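Local coordinates for xylose isomerase-like TIM barrel domain-containing protein (Parabacteroides distasonis, PDB 4KW2) that is of unknown function but has the TIM-barrel fold of xylose isomerase-like proteins and may be an isomerase, at residues A[120-125]-A[201-206]; A[108-113]-A[142-147]. One frame throughout, in Å; residues are numbered along the deposited sequence.

Contact 1: residues A[120-125]-A[201-206]; sequences IVTVEP and VAHLKD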
loop_
_atom_site.group_PDB
_atom_site.type_symbol
_atom_site.label_atom_id
_atom_site.label_comp_id
_atom_site.label_asym_id
_atom_site.label_seq_id
_atom_site.Cartn_x
_atom_site.Cartn_y
_atom_site.Cartn_z
ATOM N N ILE A 120 26.940 -4.206 8.532
ATOM C CA ILE A 120 25.695 -4.952 8.674
ATOM C C ILE A 120 25.149 -5.317 7.303
ATOM O O ILE A 120 25.320 -4.580 6.341
ATOM C CB ILE A 120 24.605 -4.128 9.400
ATOM C CG1 ILE A 120 25.163 -3.462 10.662
ATOM C CG2 ILE A 120 23.416 -5.017 9.756
ATOM C CD1 ILE A 120 24.180 -2.553 11.373
ATOM N N VAL A 121 24.479 -6.456 7.221
ATOM C CA VAL A 121 23.656 -6.761 6.063
ATOM C C VAL A 121 22.280 -7.172 6.566
ATOM O O VAL A 121 22.168 -7.876 7.571
ATOM C CB VAL A 121 24.270 -7.858 5.162
ATOM C CG1 VAL A 121 25.590 -7.386 4.573
ATOM C CG2 VAL A 121 24.472 -9.165 5.915
ATOM N N THR A 122 21.240 -6.692 5.891
ATOM C CA THR A 122 19.877 -7.109 6.182
ATOM C C THR A 122 19.481 -8.167 5.164
ATOM O O THR A 122 19.756 -8.025 3.969
ATOM C CB THR A 122 18.891 -5.931 6.157
ATOM O OG1 THR A 122 19.053 -5.192 4.946
ATOM C CG2 THR A 122 19.145 -5.009 7.326
ATOM N N VAL A 123 18.847 -9.231 5.654
ATOM C CA VAL A 123 18.625 -10.442 4.875
ATOM C C VAL A 123 17.284 -11.096 5.198
ATOM O O VAL A 123 16.777 -10.983 6.310
ATOM C CB VAL A 123 19.752 -11.476 5.113
ATOM C CG1 VAL A 123 21.113 -10.862 4.831
ATOM C CG2 VAL A 123 19.715 -12.025 6.536
ATOM N N GLU A 124 16.731 -11.788 4.209
ATOM C CA GLU A 124 15.471 -12.509 4.347
ATOM C C GLU A 124 15.679 -13.917 3.800
ATOM O O GLU A 124 15.337 -14.192 2.651
ATOM C CB GLU A 124 14.356 -11.776 3.590
ATOM C CG GLU A 124 12.971 -12.401 3.727
ATOM C CD GLU A 124 11.851 -11.501 3.227
ATOM O OE1 GLU A 124 11.953 -10.264 3.364
ATOM O OE2 GLU A 124 10.853 -12.036 2.701
ATOM N N PRO A 125 16.268 -14.809 4.617
ATOM C CA PRO A 125 16.603 -16.147 4.181
ATOM C C PRO A 125 15.584 -17.177 4.632
ATOM O O PRO A 125 14.703 -16.869 5.433
ATOM C CB PRO A 125 17.920 -16.398 4.907
ATOM C CG PRO A 125 17.755 -15.673 6.210
ATOM C CD PRO A 125 16.715 -14.598 6.006
ATOM N N VAL A 201 18.824 -3.754 13.629
ATOM C CA VAL A 201 18.309 -2.755 12.702
ATOM C C VAL A 201 16.802 -2.581 12.895
ATOM O O VAL A 201 16.076 -3.555 13.053
ATOM C CB VAL A 201 18.601 -3.147 11.230
ATOM C CG1 VAL A 201 18.018 -2.127 10.256
ATOM C CG2 VAL A 201 20.099 -3.293 11.008
ATOM N N ALA A 202 16.345 -1.334 12.880
ATOM C CA ALA A 202 14.922 -1.034 12.878
ATOM C C ALA A 202 14.566 -0.324 11.577
ATOM O O ALA A 202 15.085 0.747 11.294
ATOM C CB ALA A 202 14.565 -0.165 14.070
ATOM N N HIS A 203 13.684 -0.933 10.791
ATOM C CA HIS A 203 13.172 -0.324 9.565
ATOM C C HIS A 203 11.966 0.551 9.854
ATOM O O HIS A 203 10.931 0.059 10.287
ATOM C CB HIS A 203 12.756 -1.402 8.565
ATOM C CG HIS A 203 13.883 -1.942 7.753
ATOM N ND1 HIS A 203 13.685 -2.792 6.686
ATOM C CD2 HIS A 203 15.219 -1.742 7.832
ATOM C CE1 HIS A 203 14.852 -3.101 6.151
ATOM N NE2 HIS A 203 15.798 -2.478 6.828
ATOM N N LEU A 204 12.111 1.848 9.620
ATOM C CA LEU A 204 10.982 2.771 9.600
ATOM C C LEU A 204 10.551 2.956 8.162
ATOM O O LEU A 204 11.293 3.528 7.361
ATOM C CB LEU A 204 11.373 4.131 10.169
ATOM C CG LEU A 204 11.067 4.386 11.636
ATOM C CD1 LEU A 204 11.648 3.274 12.496
ATOM C CD2 LEU A 204 11.628 5.744 12.023
ATOM N N LYS A 205 9.359 2.468 7.841
ATOM C CA LYS A 205 8.783 2.614 6.512
ATOM C C LYS A 205 7.815 3.794 6.514
ATOM O O LYS A 205 7.154 4.050 7.516
ATOM C CB LYS A 205 8.049 1.331 6.126
ATOM C CG LYS A 205 7.591 1.266 4.680
ATOM C CD LYS A 205 7.071 -0.128 4.345
ATOM C CE LYS A 205 6.213 -0.134 3.085
ATOM N NZ LYS A 205 6.965 0.331 1.887
ATOM N N ASP A 206 7.740 4.502 5.391
ATOM C CA ASP A 206 6.809 5.617 5.215
ATOM C C ASP A 206 6.852 6.593 6.386
ATOM O O ASP A 206 5.830 6.907 6.992
ATOM C CB ASP A 206 5.387 5.096 4.983
ATOM C CG ASP A 206 5.244 4.397 3.642
ATOM O OD1 ASP A 206 5.708 4.957 2.621
ATOM O OD2 ASP A 206 4.674 3.285 3.608
#

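Contact 2: residues A[108-113]-A[142-147]; sequences KFFAFA and MEVAIH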
loop_
_atom_site.group_PDB
_atom_site.type_symbol
_atom_site.label_atom_id
_atom_site.label_comp_id
_atom_site.label_asym_id
_atom_site.label_seq_id
_atom_site.Cartn_x
_atom_site.Cartn_y
_atom_site.Cartn_z
ATOM N N LYS A 108 29.175 -14.244 -2.461
ATOM C CA LYS A 108 29.544 -13.033 -3.201
ATOM C C LYS A 108 29.019 -11.754 -2.537
ATOM O O LYS A 108 29.701 -10.731 -2.525
ATOM C CB LYS A 108 29.030 -13.108 -4.639
ATOM C CG LYS A 108 29.742 -14.121 -5.520
ATOM C CD LYS A 108 28.991 -14.288 -6.838
ATOM C CE LYS A 108 29.576 -15.385 -7.712
ATOM N NZ LYS A 108 30.675 -14.898 -8.584
ATOM N N PHE A 109 27.809 -11.827 -1.988
ATOM C CA PHE A 109 27.175 -10.699 -1.303
ATOM C C PHE A 109 27.939 -10.287 -0.034
ATOM O O PHE A 109 28.214 -9.098 0.172
ATOM C CB PHE A 109 25.724 -11.061 -0.982
ATOM C CG PHE A 109 25.002 -10.052 -0.131
ATOM C CD1 PHE A 109 24.628 -8.822 -0.648
ATOM C CD2 PHE A 109 24.647 -10.358 1.178
ATOM C CE1 PHE A 109 23.945 -7.904 0.136
ATOM C CE2 PHE A 109 23.960 -9.450 1.959
ATOM C CZ PHE A 109 23.608 -8.221 1.439
ATOM N N PHE A 110 28.289 -11.267 0.798
ATOM C CA PHE A 110 29.072 -11.012 2.011
ATOM C C PHE A 110 30.485 -10.518 1.702
ATOM O O PHE A 110 31.007 -9.657 2.404
ATOM C CB PHE A 110 29.159 -12.267 2.884
ATOM C CG PHE A 110 28.012 -12.420 3.842
ATOM C CD1 PHE A 110 26.782 -12.892 3.405
ATOM C CD2 PHE A 110 28.164 -12.098 5.180
ATOM C CE1 PHE A 110 25.723 -13.034 4.283
ATOM C CE2 PHE A 110 27.110 -12.238 6.067
ATOM C CZ PHE A 110 25.887 -12.707 5.617
ATOM N N ALA A 111 31.109 -11.077 0.667
ATOM C CA ALA A 111 32.434 -10.621 0.235
ATOM C C ALA A 111 32.378 -9.160 -0.201
ATOM O O ALA A 111 33.248 -8.368 0.149
ATOM C CB ALA A 111 32.957 -11.485 -0.905
ATOM N N PHE A 112 31.347 -8.816 -0.965
ATOM C CA PHE A 112 31.152 -7.449 -1.440
ATOM C C PHE A 112 30.905 -6.473 -0.289
ATOM O O PHE A 112 31.537 -5.425 -0.215
ATOM C CB PHE A 112 29.986 -7.389 -2.426
ATOM C CG PHE A 112 29.666 -6.002 -2.891
ATOM C CD1 PHE A 112 30.505 -5.348 -3.778
ATOM C CD2 PHE A 112 28.528 -5.344 -2.439
ATOM C CE1 PHE A 112 30.214 -4.065 -4.214
ATOM C CE2 PHE A 112 28.235 -4.061 -2.866
ATOM C CZ PHE A 112 29.079 -3.422 -3.759
ATOM N N ALA A 113 29.982 -6.822 0.601
ATOM C CA ALA A 113 29.715 -6.015 1.790
ATOM C C ALA A 113 31.004 -5.706 2.548
ATOM O O ALA A 113 31.248 -4.564 2.934
ATOM C CB ALA A 113 28.725 -6.721 2.701
HETATM N N MSE A 142 30.843 -9.924 9.738
HETATM C CA MSE A 142 29.697 -9.139 9.299
HETATM C C MSE A 142 28.534 -9.419 10.202
HETATM O O MSE A 142 28.230 -10.573 10.493
HETATM C CB MSE A 142 29.362 -9.581 7.874
HETATM C CG MSE A 142 28.309 -8.713 7.191
HETATM SE SE MSE A 142 28.941 -6.860 7.012
HETATM C CE MSE A 142 30.530 -7.232 5.915
ATOM N N GLU A 143 27.867 -8.368 10.662
ATOM C CA GLU A 143 26.632 -8.540 11.410
ATOM C C GLU A 143 25.478 -8.785 10.448
ATOM O O GLU A 143 25.479 -8.294 9.321
ATOM C CB GLU A 143 26.361 -7.332 12.298
ATOM C CG GLU A 143 27.374 -7.199 13.422
ATOM C CD GLU A 143 26.983 -6.146 14.435
ATOM O OE1 GLU A 143 26.718 -4.991 14.030
ATOM O OE2 GLU A 143 26.944 -6.480 15.636
ATOM N N VAL A 144 24.505 -9.565 10.902
ATOM C CA VAL A 144 23.389 -9.992 10.072
ATOM C C VAL A 144 22.082 -9.662 10.787
ATOM O O VAL A 144 21.870 -10.081 11.925
ATOM C CB VAL A 144 23.462 -11.506 9.787
ATOM C CG1 VAL A 144 22.331 -11.941 8.864
ATOM C CG2 VAL A 144 24.812 -11.864 9.179
ATOM N N ALA A 145 21.230 -8.883 10.128
ATOM C CA ALA A 145 19.912 -8.558 10.653
ATOM C C ALA A 145 18.866 -9.279 9.812
ATOM O O ALA A 145 18.637 -8.932 8.648
ATOM C CB ALA A 145 19.684 -7.058 10.628
ATOM N N ILE A 146 18.241 -10.287 10.412
ATOM C CA ILE A 146 17.288 -11.140 9.718
ATOM C C ILE A 146 15.901 -10.504 9.722
ATOM O O ILE A 146 15.396 -10.097 10.759
ATOM C CB ILE A 146 17.251 -12.554 10.338
ATOM C CG1 ILE A 146 18.599 -13.248 10.109
ATOM C CG2 ILE A 146 16.123 -13.392 9.744
ATOM C CD1 ILE A 146 18.850 -14.429 11.022
ATOM N N HIS A 147 15.316 -10.419 8.536
ATOM C CA HIS A 147 13.988 -9.871 8.316
ATOM C C HIS A 147 13.108 -11.058 7.915
ATOM O O HIS A 147 13.333 -11.670 6.872
ATOM C CB HIS A 147 14.082 -8.852 7.178
ATOM C CG HIS A 147 12.876 -7.983 7.015
ATOM N ND1 HIS A 147 11.601 -8.487 6.869
ATOM C CD2 HIS A 147 12.761 -6.638 6.921
ATOM C CE1 HIS A 147 10.749 -7.487 6.722
ATOM N NE2 HIS A 147 11.428 -6.355 6.748
#

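Contact 1: residues A[120-125]-A[201-206]
Ile120 and Thr122 meet Val201 across the interior of a TIM barrel, the eight-stranded parallel barrel of the xylose isomerase-like family. Strands 120-123 and 199-204 are the fourth and seventh of the barrel, with two strands between them in the sheet, and their axes in these segments approach no closer than 9.8 Å, at 58° to each other. At that separation the two segments meet only through side chains that project into the barrel interior. One methyl group does most of the work: CG2 of Val201, anti to its own carbonyl carbon while CG1 lies anti to the backbone N (chi1 178°). From Ile120 the gamma methyl comes closest, CG2 lying 3.9 Å from Val201 CG2, and CD1 at the end of the extended chain reaches the same methyl at 4.2 Å. The two side chains run past one another in opposite directions. Thr122 instead crosses Val201 at roughly a right angle, its CG2 standing 4.2 Å from Val201 CG2. OG1 of Thr122 sits between its backbone N and carbonyl carbon (chi1 51°) and is hydrogen-bonded to Glu52 OE2, while CG2, anti to the carbonyl carbon, turns to the valine. His203 NE2 shares that carboxylate oxygen, so Glu52 links the two strands indirectly and probably restrains the rotation of both side chains. Ala145, from the intervening strand 143-146, packs against both Thr122 and Val201, and Cys175 touches Thr122 and His203. Beside this polar cluster, the methyl CG2 of Thr122 approaches the imidazole obliquely, 4.2 Å from His203 NE2.

Contact 2: residues A[108-113]-A[142-147]
With CG anti to the backbone N (chi1 -172°), Met142 sends its side chain toward helix 103-116, where CB and CG meet the Phe110 ring and CE meets Ala113. The residue is selenomethionine, and bends at chi2 and chi3, 62° and 60°, fold its end round so that CE comes to rest 3.7 Å from Ala113 CB. The Met142 chain passes slantwise to the Phe110 side chain, with Phe110 CD2 3.9 Å from Met142 CB and Phe110 CE2 equally far from Met142 CG. Farther along the ring, Val144 CG2 lies in the ring plane at its edge, 3.8 Å from Phe110 CZ. Phe110 thus reaches from the helix to two residues of 142-147, Met142 just before strand 143-146 and Val144 within it. This is the helix-on-sheet layer of a TIM barrel, and Val121 of the neighbouring strand 120-123 also touches Phe110 and Ala113. Tyr140, from helix 130-140, adds a further contact with Phe110. Replacing the Phe110 ring by the single methyl of an alanine is likely to open a gap between helix and strand and leave Met142 CB and CG and Val144 CG2 without their aromatic partner. Every touching group is buried and apolar, which implies that helix and strand are held together here by shape and exclusion of water, without any directional bond between them.

Overall arrangement
Both contacts are buried and both use the same barrel, but on different sides of its wall. Contact 1 lies near the centre of the chain, inside the barrel, and spans two strands that are not neighbours; contact 2, centred about 12 Å from the centre of contact 1, lies in the layer between the strands and the outer helices. Neighbouring strands 120-123 and 143-146 connect them, with probable backbone hydrogen bonds from Ala145 N to Val121 O and from His147 N to Val123 O. Chemistry follows position: around 120-125 and 201-206 aliphatic packing borders a buried polar cluster, whereas 108-113 and 142-147 meet through apolar groups alone.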